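Local coordinates for protein hydroxymethyldihydropterin pyrophosphokinase-dihydropteroate synthase, putative (Plasmodium vivax, PDB 5Z79) that probably catalyses two folate-pathway steps, pyrophosphorylation of 6-hydroxymethyl-7,8-dihydropterin and condensation of the resulting diphosphate with 4-aminobenzoic acid to dihydropteroate, at residues A[24-28]-A[326-330]; A[30-34]-A[205-209]; A[54-60]-A[268-274]; A[182-186]-A[251-255]. One frame throughout, in Å; residues are numbered along the deposited sequence.

Interaction 1. Residues A[24-28]-A[326-330]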
# COMPACT_ATOMS: atom_id res chain seq x y z
N LYS A 24 -12.84 -22.10 -20.27
CA LYS A 24 -12.08 -21.66 -19.10
C LYS A 24 -12.07 -22.62 -17.88
O LYS A 24 -11.08 -22.72 -17.16
CB LYS A 24 -12.57 -20.27 -18.64
CG LYS A 24 -11.72 -19.69 -17.51
CD LYS A 24 -12.42 -18.62 -16.71
CE LYS A 24 -11.53 -18.25 -15.53
NZ LYS A 24 -12.01 -16.96 -14.94
N LYS A 25 -13.18 -23.28 -17.60
CA LYS A 25 -13.22 -24.08 -16.39
C LYS A 25 -12.25 -25.24 -16.51
O LYS A 25 -11.47 -25.46 -15.62
CB LYS A 25 -14.61 -24.62 -16.09
CG LYS A 25 -14.75 -25.18 -14.66
CD LYS A 25 -16.01 -26.01 -14.45
CE LYS A 25 -15.90 -27.38 -15.15
NZ LYS A 25 -17.12 -28.05 -15.73
N ASN A 26 -12.32 -25.93 -17.64
CA ASN A 26 -11.55 -27.12 -17.96
C ASN A 26 -10.34 -26.84 -18.87
O ASN A 26 -9.73 -27.74 -19.47
CB ASN A 26 -12.49 -28.07 -18.69
CG ASN A 26 -13.73 -28.40 -17.90
OD1 ASN A 26 -13.63 -28.70 -16.70
ND2 ASN A 26 -14.89 -28.39 -18.56
N CYS A 27 -10.02 -25.58 -18.96
CA CYS A 27 -8.87 -25.10 -19.70
C CYS A 27 -7.54 -25.90 -19.51
O CYS A 27 -6.96 -26.37 -20.48
CB CYS A 27 -8.69 -23.63 -19.27
SG CYS A 27 -7.34 -22.80 -20.08
N VAL A 28 -7.08 -26.04 -18.28
CA VAL A 28 -5.77 -26.65 -18.03
C VAL A 28 -5.73 -28.09 -18.54
O VAL A 28 -4.84 -28.45 -19.26
CB VAL A 28 -5.40 -26.66 -16.52
CG1 VAL A 28 -4.06 -27.33 -16.28
CG2 VAL A 28 -5.39 -25.25 -15.98
N ASP A 326 -5.19 -27.38 -11.04
CA ASP A 326 -6.08 -27.68 -12.18
C ASP A 326 -6.74 -26.47 -12.87
O ASP A 326 -7.42 -26.62 -13.85
CB ASP A 326 -7.15 -28.74 -11.87
CG ASP A 326 -7.81 -28.53 -10.55
OD1 ASP A 326 -7.70 -27.44 -10.04
OD2 ASP A 326 -8.40 -29.44 -9.99
N LYS A 327 -6.55 -25.28 -12.34
CA LYS A 327 -7.14 -24.10 -12.94
C LYS A 327 -6.17 -22.93 -13.18
O LYS A 327 -5.10 -22.82 -12.57
CB LYS A 327 -8.25 -23.63 -12.03
CG LYS A 327 -9.39 -24.62 -11.80
CD LYS A 327 -10.19 -24.13 -10.61
CE LYS A 327 -11.07 -25.24 -10.06
NZ LYS A 327 -11.86 -24.79 -8.86
N VAL A 328 -6.58 -22.04 -14.08
CA VAL A 328 -5.84 -20.83 -14.41
C VAL A 328 -5.96 -19.82 -13.30
O VAL A 328 -7.04 -19.65 -12.71
CB VAL A 328 -6.36 -20.13 -15.68
CG1 VAL A 328 -6.07 -20.96 -16.94
CG2 VAL A 328 -7.85 -19.83 -15.57
N SER A 329 -4.85 -19.15 -13.02
CA SER A 329 -4.87 -18.01 -12.10
C SER A 329 -4.34 -16.79 -12.84
O SER A 329 -3.33 -16.91 -13.55
CB SER A 329 -4.04 -18.30 -10.86
OG SER A 329 -4.51 -19.48 -10.28
N TYR A 330 -4.99 -15.65 -12.67
CA TYR A 330 -4.58 -14.44 -13.38
C TYR A 330 -3.40 -13.80 -12.68
O TYR A 330 -3.48 -13.44 -11.53
CB TYR A 330 -5.74 -13.45 -13.42
CG TYR A 330 -6.96 -14.00 -14.11
CD1 TYR A 330 -7.87 -14.84 -13.46
CD2 TYR A 330 -7.19 -13.68 -15.43
CE1 TYR A 330 -8.97 -15.32 -14.13
CE2 TYR A 330 -8.29 -14.15 -16.10
CZ TYR A 330 -9.18 -14.97 -15.47
OH TYR A 330 -10.26 -15.41 -16.22
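K24 reaches across to Y330 with the outer half of its side chain. From CB the chain leaves with CG anti to the backbone N (chi1 -174°) and stays extended; its last three atoms make the contact. CD is the first atom to approach the partner, 3.9 Å from Y330 OH. CE then passes V328, its distance to V328 CG2 being 4.0 Å, while the two side chains run at a slant to one another. NZ finishes at the ring edge, in the ring plane, and donates a hydrogen bond of 2.7 Å to Y330 OH. That hydroxyl is also hydrogen-bonded to E53, so it has K24 and E53 as partners. Residues up to Y330 run in one of the two edge strands of a six-stranded antiparallel sheet, paired through S329 with strand 319-323, and the segment 24-28 leads into helix 27-42, which packs on this sheet. At the start of the helix C27 SG meets V328 CG1 at 3.9 Å. The next residue, V28, sets CG2 beside its own backbone N and brings it against the chain of the other segment: V28 CG2 lies 3.2 Å from D326 O and 3.7 Å from K327 CA.

Interaction 2. Residues A[30-34]-A[205-209]. With APC (diphosphomethylphosphonic acid adenosyl ester), chain H.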
# COMPACT_ATOMS: atom_id res chain seq x y z
N ILE A 30 -7.59 -29.57 -20.73
CA ILE A 30 -7.74 -29.67 -22.16
C ILE A 30 -6.40 -29.38 -22.84
O ILE A 30 -6.02 -30.07 -23.77
CB ILE A 30 -8.85 -28.72 -22.67
CG1 ILE A 30 -10.23 -29.34 -22.47
CG2 ILE A 30 -8.67 -28.41 -24.14
CD1 ILE A 30 -11.37 -28.36 -22.62
N LEU A 31 -5.67 -28.38 -22.41
CA LEU A 31 -4.40 -28.05 -23.07
C LEU A 31 -3.37 -29.08 -22.68
O LEU A 31 -2.59 -29.50 -23.49
CB LEU A 31 -3.90 -26.62 -22.75
CG LEU A 31 -4.92 -25.51 -23.12
CD1 LEU A 31 -4.67 -24.25 -22.32
CD2 LEU A 31 -4.91 -25.19 -24.60
N GLU A 32 -3.37 -29.53 -21.44
CA GLU A 32 -2.34 -30.44 -20.98
C GLU A 32 -2.64 -31.81 -21.52
O GLU A 32 -1.69 -32.56 -21.84
CB GLU A 32 -2.22 -30.42 -19.46
CG GLU A 32 -1.55 -29.12 -18.97
CD GLU A 32 -1.21 -29.11 -17.48
OE1 GLU A 32 -1.81 -29.92 -16.72
OE2 GLU A 32 -0.34 -28.28 -17.09
N THR A 33 -3.91 -32.16 -21.70
CA THR A 33 -4.16 -33.35 -22.52
C THR A 33 -3.56 -33.20 -23.96
O THR A 33 -2.95 -34.12 -24.48
CB THR A 33 -5.65 -33.76 -22.56
OG1 THR A 33 -6.06 -34.33 -21.30
CG2 THR A 33 -5.90 -34.77 -23.71
N ALA A 34 -3.72 -32.03 -24.58
CA ALA A 34 -3.27 -31.80 -25.97
C ALA A 34 -1.76 -31.74 -26.10
O ALA A 34 -1.24 -32.05 -27.15
CB ALA A 34 -3.91 -30.55 -26.54
N MET A 205 -13.47 -26.58 -28.84
CA MET A 205 -12.91 -27.26 -27.68
C MET A 205 -11.39 -27.24 -27.55
O MET A 205 -10.86 -26.94 -26.48
CB MET A 205 -13.33 -28.71 -27.66
CG MET A 205 -12.72 -29.34 -26.44
SD MET A 205 -13.16 -31.04 -26.26
CE MET A 205 -12.09 -31.34 -24.86
N ILE A 206 -10.73 -27.63 -28.64
CA ILE A 206 -9.29 -27.54 -28.77
C ILE A 206 -9.02 -27.25 -30.24
O ILE A 206 -9.80 -27.64 -31.11
CB ILE A 206 -8.59 -28.83 -28.25
CG1 ILE A 206 -7.08 -28.83 -28.49
CG2 ILE A 206 -9.21 -30.05 -28.89
CD1 ILE A 206 -6.32 -27.90 -27.59
N ASP A 207 -7.95 -26.49 -30.50
CA ASP A 207 -7.48 -26.26 -31.85
C ASP A 207 -5.98 -26.06 -31.94
O ASP A 207 -5.46 -25.10 -31.35
CB ASP A 207 -8.14 -25.03 -32.46
CG ASP A 207 -8.11 -25.11 -33.98
OD1 ASP A 207 -8.70 -26.13 -34.46
OD2 ASP A 207 -7.51 -24.21 -34.69
N ILE A 208 -5.31 -26.91 -32.73
CA ILE A 208 -3.85 -26.97 -32.76
C ILE A 208 -3.31 -26.73 -34.17
O ILE A 208 -3.46 -27.59 -35.05
CB ILE A 208 -3.31 -28.33 -32.30
CG1 ILE A 208 -3.95 -28.80 -30.98
CG2 ILE A 208 -1.81 -28.25 -32.07
CD1 ILE A 208 -3.89 -30.29 -30.77
N ASP A 209 -2.64 -25.59 -34.36
CA ASP A 209 -2.15 -25.19 -35.65
C ASP A 209 -0.61 -25.10 -35.69
O ASP A 209 0.04 -24.87 -34.68
CB ASP A 209 -2.82 -23.87 -36.06
CG ASP A 209 -4.40 -23.88 -35.89
OD1 ASP A 209 -5.11 -24.82 -36.37
OD2 ASP A 209 -4.95 -22.89 -35.31
PG APC H . -7.22 -20.78 -36.68
O1G APC H . -7.24 -20.87 -35.17
O2G APC H . -6.49 -21.93 -37.33
O3G APC H . -6.76 -19.43 -37.18
PB APC H . -9.77 -22.15 -37.16
O1B APC H . -11.18 -21.64 -37.09
O2B APC H . -9.36 -23.06 -36.03
O3B APC H . -8.75 -20.92 -37.17
PA APC H . -9.05 -24.76 -38.60
O1A APC H . -10.14 -25.45 -37.82
O2A APC H . -7.66 -24.88 -38.04
C3A APC H . -9.49 -22.99 -38.75
O5' APC H . -9.06 -25.36 -40.08
C5' APC H . -9.43 -24.64 -41.28
C4' APC H . -8.41 -24.89 -42.36
O4' APC H . -7.11 -24.48 -41.87
C3' APC H . -8.25 -26.35 -42.82
O3' APC H . -8.49 -26.45 -44.21
C2' APC H . -6.80 -26.72 -42.45
O2' APC H . -6.13 -27.46 -43.45
C1' APC H . -6.12 -25.37 -42.33
N9 APC H . -5.01 -25.35 -41.39
C8 APC H . -5.01 -25.70 -40.06
N7 APC H . -3.83 -25.56 -39.48
C5 APC H . -3.01 -25.08 -40.49
C6 APC H . -1.65 -24.73 -40.52
N6 APC H . -0.84 -24.78 -39.47
N1 APC H . -1.15 -24.28 -41.70
C2 APC H . -1.97 -24.21 -42.75
N3 APC H . -3.26 -24.52 -42.85
C4 APC H . -3.73 -24.95 -41.67
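I30 fits its two branches against M205 and I206, just ahead of strand 207-213. CG1 and CD1 take the M205 side: the extended methionine chain brings its end methyl CE to 3.6 Å from I30 CG1, with I30 CD1 at 3.8 Å from the same M205 CE. The CG2 branch dips toward the backbone instead, 3.5 Å from M205 O, and passes I206 CB at 4.1 Å, the two isoleucines sliding by each other in opposite directions. I206 supplies the next bump. Its CG1 is anti to the backbone N (chi1 174°), and a turn at chi2 (73°) carries CD1 into the hollow that the small side chain of A34 leaves on the helix; I206 CD1 lies 3.7 Å from A34 CB and 4.3 Å from L31 CD2. This is helix-on-sheet packing of a ferredoxin-like domain, the HPPK part of the enzyme, in which helix 27-42 covers one face of the sheet and strand 207-213 is one edge strand of that sheet. The opposite face of that strand serves the nucleotide: D207 and D209 belong to the pocket of APC, with D207 OD2 2.6 Å from APC O2B. In HPPK relatives two aspartates at the equivalent place hold magnesium. D207 is also salt-bridged to R204. On the helix-facing side the row continues with I208, whose CD1 rests on A34 CB at 4.2 Å, so the one methyl of A34 is shared by two isoleucine tips. F19 of strand 13-21 and M188 of helix 174-188 close in around that methyl.

Interaction 3. Residues A[54-60]-A[268-274]. With PE0 (pterine), chain K; APC (diphosphomethylphosphonic acid adenosyl ester), chain H.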
# COMPACT_ATOMS: atom_id res chain seq x y z
N THR A 54 -7.05 -14.15 -23.95
CA THR A 54 -7.09 -13.09 -24.96
C THR A 54 -8.47 -12.82 -25.49
O THR A 54 -9.34 -13.70 -25.47
CB THR A 54 -6.17 -13.38 -26.18
OG1 THR A 54 -6.50 -14.65 -26.78
CG2 THR A 54 -4.72 -13.35 -25.78
N VAL A 55 -8.65 -11.58 -25.95
CA VAL A 55 -9.91 -11.18 -26.58
C VAL A 55 -9.93 -11.58 -28.02
O VAL A 55 -9.03 -11.21 -28.77
CB VAL A 55 -10.16 -9.69 -26.54
CG1 VAL A 55 -11.17 -9.29 -27.62
CG2 VAL A 55 -10.63 -9.34 -25.14
N PRO A 56 -10.99 -12.29 -28.43
CA PRO A 56 -11.05 -12.83 -29.78
C PRO A 56 -10.72 -11.82 -30.87
O PRO A 56 -11.10 -10.63 -30.80
CB PRO A 56 -12.49 -13.32 -29.90
CG PRO A 56 -12.91 -13.66 -28.50
CD PRO A 56 -12.10 -12.78 -27.58
N GLU A 57 -9.95 -12.34 -31.83
CA GLU A 57 -9.53 -11.62 -33.03
C GLU A 57 -10.16 -12.31 -34.22
O GLU A 57 -9.76 -13.40 -34.62
CB GLU A 57 -8.00 -11.57 -33.17
CG GLU A 57 -7.33 -10.52 -32.29
CD GLU A 57 -5.81 -10.75 -32.11
OE1 GLU A 57 -5.39 -11.90 -31.72
OE2 GLU A 57 -5.06 -9.75 -32.37
N TYR A 58 -11.19 -11.67 -34.75
CA TYR A 58 -11.89 -12.15 -35.89
C TYR A 58 -11.46 -11.38 -37.14
O TYR A 58 -11.27 -11.98 -38.21
CB TYR A 58 -13.38 -11.94 -35.64
CG TYR A 58 -13.90 -12.60 -34.38
CD1 TYR A 58 -13.53 -13.93 -34.06
CD2 TYR A 58 -14.78 -11.92 -33.53
CE1 TYR A 58 -14.01 -14.55 -32.91
CE2 TYR A 58 -15.29 -12.53 -32.37
CZ TYR A 58 -14.90 -13.84 -32.05
OH TYR A 58 -15.39 -14.44 -30.88
N ILE A 59 -11.33 -10.05 -37.00
CA ILE A 59 -11.04 -9.11 -38.11
C ILE A 59 -9.59 -8.51 -38.11
O ILE A 59 -9.15 -7.89 -37.13
CB ILE A 59 -12.15 -7.99 -38.22
N VAL A 60 -8.89 -8.72 -39.24
CA VAL A 60 -7.58 -8.16 -39.55
C VAL A 60 -7.68 -7.33 -40.86
O VAL A 60 -7.30 -6.15 -40.96
CB VAL A 60 -6.58 -9.32 -39.80
CG1 VAL A 60 -5.18 -8.75 -40.06
CG2 VAL A 60 -6.60 -10.34 -38.65
N TYR A 268 -2.26 -16.32 -40.13
CA TYR A 268 -2.41 -15.26 -39.12
C TYR A 268 -1.24 -15.03 -38.18
O TYR A 268 -1.34 -14.18 -37.30
CB TYR A 268 -3.65 -15.52 -38.29
CG TYR A 268 -4.88 -15.30 -39.08
CD1 TYR A 268 -5.41 -14.03 -39.23
CD2 TYR A 268 -5.52 -16.35 -39.70
CE1 TYR A 268 -6.56 -13.81 -39.95
CE2 TYR A 268 -6.66 -16.14 -40.44
CZ TYR A 268 -7.18 -14.87 -40.55
OH TYR A 268 -8.30 -14.69 -41.28
N THR A 269 -0.13 -15.72 -38.37
CA THR A 269 0.94 -15.66 -37.40
C THR A 269 1.34 -14.24 -37.04
O THR A 269 1.47 -13.91 -35.87
CB THR A 269 2.20 -16.42 -37.84
OG1 THR A 269 1.89 -17.80 -38.11
CG2 THR A 269 3.22 -16.38 -36.73
N LYS A 270 1.52 -13.38 -38.03
CA LYS A 270 2.01 -12.02 -37.74
C LYS A 270 0.88 -11.02 -37.57
O LYS A 270 1.14 -9.86 -37.32
CB LYS A 270 3.05 -11.58 -38.79
CG LYS A 270 2.57 -10.72 -39.95
CD LYS A 270 3.62 -10.69 -41.07
CE LYS A 270 3.68 -9.41 -41.88
NZ LYS A 270 4.48 -9.69 -43.11
N TYR A 271 -0.36 -11.48 -37.68
CA TYR A 271 -1.51 -10.58 -37.61
C TYR A 271 -2.41 -10.71 -36.36
O TYR A 271 -3.31 -9.90 -36.18
CB TYR A 271 -2.36 -10.77 -38.85
CG TYR A 271 -1.65 -10.61 -40.17
CD1 TYR A 271 -1.24 -9.37 -40.61
CD2 TYR A 271 -1.44 -11.69 -41.00
CE1 TYR A 271 -0.62 -9.21 -41.83
CE2 TYR A 271 -0.82 -11.54 -42.22
CZ TYR A 271 -0.41 -10.30 -42.63
OH TYR A 271 0.21 -10.16 -43.86
N ARG A 272 -2.20 -11.72 -35.52
CA ARG A 272 -2.91 -11.83 -34.24
C ARG A 272 -2.06 -11.50 -33.04
O ARG A 272 -0.98 -12.03 -32.85
CB ARG A 272 -3.43 -13.24 -34.02
CG ARG A 272 -4.76 -13.46 -34.66
CD ARG A 272 -5.16 -14.91 -34.59
NE ARG A 272 -6.35 -15.10 -35.41
CZ ARG A 272 -6.79 -16.27 -35.88
NH1 ARG A 272 -6.14 -17.41 -35.61
NH2 ARG A 272 -7.90 -16.29 -36.64
N TYR A 273 -2.55 -10.64 -32.20
CA TYR A 273 -1.84 -10.33 -31.00
C TYR A 273 -1.64 -11.65 -30.28
O TYR A 273 -0.52 -12.00 -29.94
CB TYR A 273 -2.61 -9.28 -30.18
CG TYR A 273 -1.89 -8.82 -28.94
CD1 TYR A 273 -0.69 -8.10 -29.01
CD2 TYR A 273 -2.39 -9.11 -27.69
CE1 TYR A 273 -0.02 -7.69 -27.86
CE2 TYR A 273 -1.73 -8.72 -26.53
CZ TYR A 273 -0.54 -8.00 -26.61
OH TYR A 273 0.07 -7.63 -25.42
N SER A 274 -2.70 -12.44 -30.12
CA SER A 274 -2.64 -13.62 -29.27
C SER A 274 -1.51 -14.55 -29.65
O SER A 274 -0.86 -15.12 -28.80
CB SER A 274 -3.95 -14.37 -29.35
OG SER A 274 -4.42 -14.31 -30.67
C1 PE0 K . -8.51 -17.77 -32.07
C4 PE0 K . -7.90 -17.93 -30.76
O4 PE0 K . -7.73 -19.04 -30.24
N2 PE0 K . -7.56 -16.83 -30.12
C3 PE0 K . -7.75 -15.61 -30.62
N6 PE0 K . -7.34 -14.57 -29.89
N1 PE0 K . -8.29 -15.41 -31.83
C2 PE0 K . -8.69 -16.44 -32.55
N3 PE0 K . -9.25 -16.26 -33.73
C6 PE0 K . -9.65 -17.29 -34.46
C5 PE0 K . -9.49 -18.57 -34.00
N4 PE0 K . -8.94 -18.78 -32.81
PG APC H . -7.22 -20.78 -36.68
O1G APC H . -7.24 -20.87 -35.17
O2G APC H . -6.49 -21.93 -37.33
O3G APC H . -6.76 -19.43 -37.18
PB APC H . -9.77 -22.15 -37.16
O1B APC H . -11.18 -21.64 -37.09
O2B APC H . -9.36 -23.06 -36.03
O3B APC H . -8.75 -20.92 -37.17
PA APC H . -9.05 -24.76 -38.60
O1A APC H . -10.14 -25.45 -37.82
O2A APC H . -7.66 -24.88 -38.04
C3A APC H . -9.49 -22.99 -38.75
O5' APC H . -9.06 -25.36 -40.08
C5' APC H . -9.43 -24.64 -41.28
C4' APC H . -8.41 -24.89 -42.36
O4' APC H . -7.11 -24.48 -41.87
C3' APC H . -8.25 -26.35 -42.82
O3' APC H . -8.49 -26.45 -44.21
C2' APC H . -6.80 -26.72 -42.45
O2' APC H . -6.13 -27.46 -43.45
C1' APC H . -6.12 -25.37 -42.33
N9 APC H . -5.01 -25.35 -41.39
C8 APC H . -5.01 -25.70 -40.06
N7 APC H . -3.83 -25.56 -39.48
C5 APC H . -3.01 -25.08 -40.49
C6 APC H . -1.65 -24.73 -40.52
N6 APC H . -0.84 -24.78 -39.47
N1 APC H . -1.15 -24.28 -41.70
C2 APC H . -1.97 -24.21 -42.75
N3 APC H . -3.26 -24.52 -42.85
C4 APC H . -3.73 -24.95 -41.67
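E57 OE1 accepts two hydrogen bonds from S274, one from the side chain and one from the backbone. The hydroxyl OG, set between the backbone N and carbonyl carbon (chi1 38°), points at OE1 from 2.8 Å, nearly along the C-O axis; S274 N reaches the same E57 OE1 at 3.2 Å on its syn side, 22° out of the carboxylate plane. The other oxygen, E57 OE2, uses its syn lone pair for Y273 N at 2.7 Å, a fairly straight bond (163°). One carboxylate thus takes up the N-H groups of the first two residues of helix 273-282, whose partly positive end would probably stabilise its charge. R272, just before that helix, sends its extended chain past E57 toward the ligands. Its guanidinium is held between two flat groups: pterine N3 lies 3.1 Å above one face, offset toward the rim, and Y268 CG is 3.8 Å above the other. At its edge R272 NH1 donates to APC O3G (2.6 Å). The Y268 ring in turn meets V60 CG2 at its edge, Y268 CE1 being 3.7 Å away. Along the pterin's edge, the pterine amino group N6 donates to T54 OG1 at 3.2 Å, and E57 N makes a weak bond to pterine N1; N162 also bonds the pterin. Loop 54-60 and segment 268-274 together therefore frame the two-substrate site characteristic of HPPK, with one arginine touching both the pterin, over a face, and the terminal phosphate of the ATP analogue, at its edge.

Interaction 4. Residues A[182-186]-A[251-255]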
# COMPACT_ATOMS: atom_id res chain seq x y z
N LYS A 182 -4.74 -32.99 -36.78
CA LYS A 182 -6.17 -33.23 -36.97
C LYS A 182 -6.67 -34.49 -36.23
O LYS A 182 -7.74 -34.47 -35.60
CB LYS A 182 -6.51 -33.33 -38.44
CG LYS A 182 -6.35 -32.02 -39.20
CD LYS A 182 -7.34 -30.94 -38.75
CE LYS A 182 -6.80 -29.52 -38.93
NZ LYS A 182 -6.26 -29.03 -37.62
N TYR A 183 -5.89 -35.57 -36.33
CA TYR A 183 -6.16 -36.83 -35.62
C TYR A 183 -6.34 -36.59 -34.12
O TYR A 183 -7.31 -37.03 -33.56
CB TYR A 183 -5.03 -37.86 -35.86
CG TYR A 183 -5.31 -39.31 -35.39
CD1 TYR A 183 -6.36 -40.06 -35.92
CD2 TYR A 183 -4.53 -39.93 -34.42
CE1 TYR A 183 -6.62 -41.36 -35.50
CE2 TYR A 183 -4.78 -41.22 -33.98
CZ TYR A 183 -5.83 -41.94 -34.53
OH TYR A 183 -6.08 -43.25 -34.10
N ILE A 184 -5.38 -35.90 -33.50
CA ILE A 184 -5.41 -35.56 -32.07
C ILE A 184 -6.68 -34.79 -31.68
O ILE A 184 -7.44 -35.25 -30.86
CB ILE A 184 -4.12 -34.80 -31.69
CG1 ILE A 184 -2.94 -35.81 -31.59
CG2 ILE A 184 -4.28 -33.97 -30.44
CD1 ILE A 184 -1.56 -35.20 -31.76
N GLU A 185 -6.94 -33.65 -32.30
CA GLU A 185 -8.19 -32.92 -32.10
C GLU A 185 -9.38 -33.88 -32.14
O GLU A 185 -10.15 -33.91 -31.19
CB GLU A 185 -8.38 -31.82 -33.19
CG GLU A 185 -7.62 -30.48 -32.99
CD GLU A 185 -7.73 -29.51 -34.20
OE1 GLU A 185 -8.69 -29.65 -34.98
OE2 GLU A 185 -6.87 -28.60 -34.39
N GLN A 186 -9.52 -34.66 -33.19
CA GLN A 186 -10.69 -35.52 -33.30
C GLN A 186 -10.77 -36.48 -32.12
O GLN A 186 -11.86 -36.79 -31.63
CB GLN A 186 -10.71 -36.25 -34.64
CG GLN A 186 -10.71 -35.33 -35.85
CD GLN A 186 -11.82 -34.29 -35.82
OE1 GLN A 186 -12.62 -34.25 -34.89
NE2 GLN A 186 -11.87 -33.45 -36.85
N ILE A 251 -12.89 -42.18 -37.81
CA ILE A 251 -12.10 -40.96 -37.85
C ILE A 251 -11.13 -41.04 -39.04
O ILE A 251 -11.31 -40.36 -40.01
CB ILE A 251 -11.31 -40.78 -36.54
CG1 ILE A 251 -12.27 -40.56 -35.39
CG2 ILE A 251 -10.33 -39.62 -36.61
CD1 ILE A 251 -11.57 -40.45 -34.05
N ILE A 252 -10.14 -41.90 -38.98
CA ILE A 252 -9.06 -41.91 -39.95
C ILE A 252 -9.53 -41.76 -41.39
O ILE A 252 -8.93 -41.08 -42.19
CB ILE A 252 -8.27 -43.22 -39.79
CG1 ILE A 252 -7.42 -43.12 -38.54
CG2 ILE A 252 -7.41 -43.50 -41.01
CD1 ILE A 252 -6.49 -44.28 -38.32
N GLN A 253 -10.61 -42.43 -41.71
CA GLN A 253 -11.21 -42.39 -43.02
C GLN A 253 -11.65 -41.03 -43.51
O GLN A 253 -11.62 -40.75 -44.69
CB GLN A 253 -12.44 -43.24 -42.93
CG GLN A 253 -13.23 -43.36 -44.17
CD GLN A 253 -14.13 -44.56 -44.07
OE1 GLN A 253 -14.49 -44.99 -42.96
NE2 GLN A 253 -14.48 -45.13 -45.22
N ASN A 254 -12.10 -40.19 -42.60
CA ASN A 254 -12.70 -38.92 -42.97
C ASN A 254 -11.84 -37.72 -42.62
O ASN A 254 -12.25 -36.58 -42.82
CB ASN A 254 -14.04 -38.80 -42.28
CG ASN A 254 -15.01 -39.86 -42.73
OD1 ASN A 254 -15.55 -39.76 -43.83
ND2 ASN A 254 -15.25 -40.87 -41.90
N LEU A 255 -10.65 -37.97 -42.11
CA LEU A 255 -9.86 -36.88 -41.57
C LEU A 255 -9.52 -35.84 -42.62
O LEU A 255 -9.20 -34.70 -42.27
CB LEU A 255 -8.59 -37.40 -40.94
CG LEU A 255 -8.07 -36.54 -39.80
CD1 LEU A 255 -9.10 -36.47 -38.68
CD2 LEU A 255 -6.78 -37.12 -39.27
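L255 sets its two methyls against helix 174-188, the second helix of the ferredoxin-like βαββαβ domain that makes up the HPPK core, from a 3-10 residue close behind helix 249-252. The closest fit is here. L255 has CG anti to its backbone N (chi1 -151°), which points the branch at the helix: CD2 approaches Y183 N at 3.4 Å and lies at the edge of the Y183 ring, near its plane, while CD1 lies 3.4 Å from Q186 CG as those two side chains slide past each other in opposite directions. L255 CG itself abuts K182 CB at 3.8 Å. Buried alongside, Y183 swings its ring across to the other segment, where CE1 meets I252 CG1 at 3.6 Å. I230 and I234 of helix 227-235 complete this apolar layer, and the phenol oxygen of Y183 finds a hydrogen bond with E90. The packing is looser around I251, which like Q186 is partly exposed: I251 CG2 touches Q186 CB only at 3.9 Å, with Y183 CD1 little further off at 4.1 Å. The lysine chain takes no part in this beyond CB: bent at chi2 and chi4, it turns away from L255, and K182 NZ ends 3.3 Å from E185 OE2, in a weak hydrogen bond that forms part of a salt bridge.

Interaction 1 uses the start of helix 27-42 and the residues leading into it, interaction 2 its next turn, centres 13 Å apart; they lie against opposite edges of one sheet, strands 328-330 and 207-213. Interaction 2 meets interaction 4 directly, since E185 OE2 of helix 174-188 probably accepts from I208 N at 2.8 Å, and I184 CG2 packs on I208 CD1 at 3.7 Å. Interactions 2 and 3 do not touch (nearest atoms about 6 Å apart), yet both reach the phosphate chain of APC: D207 and D209 lie beside it, and R272 donates to its terminal phosphate. The side chain of K182 comes about 4 Å from APC, whereas that of C27 stays about 11 Å from the pterine.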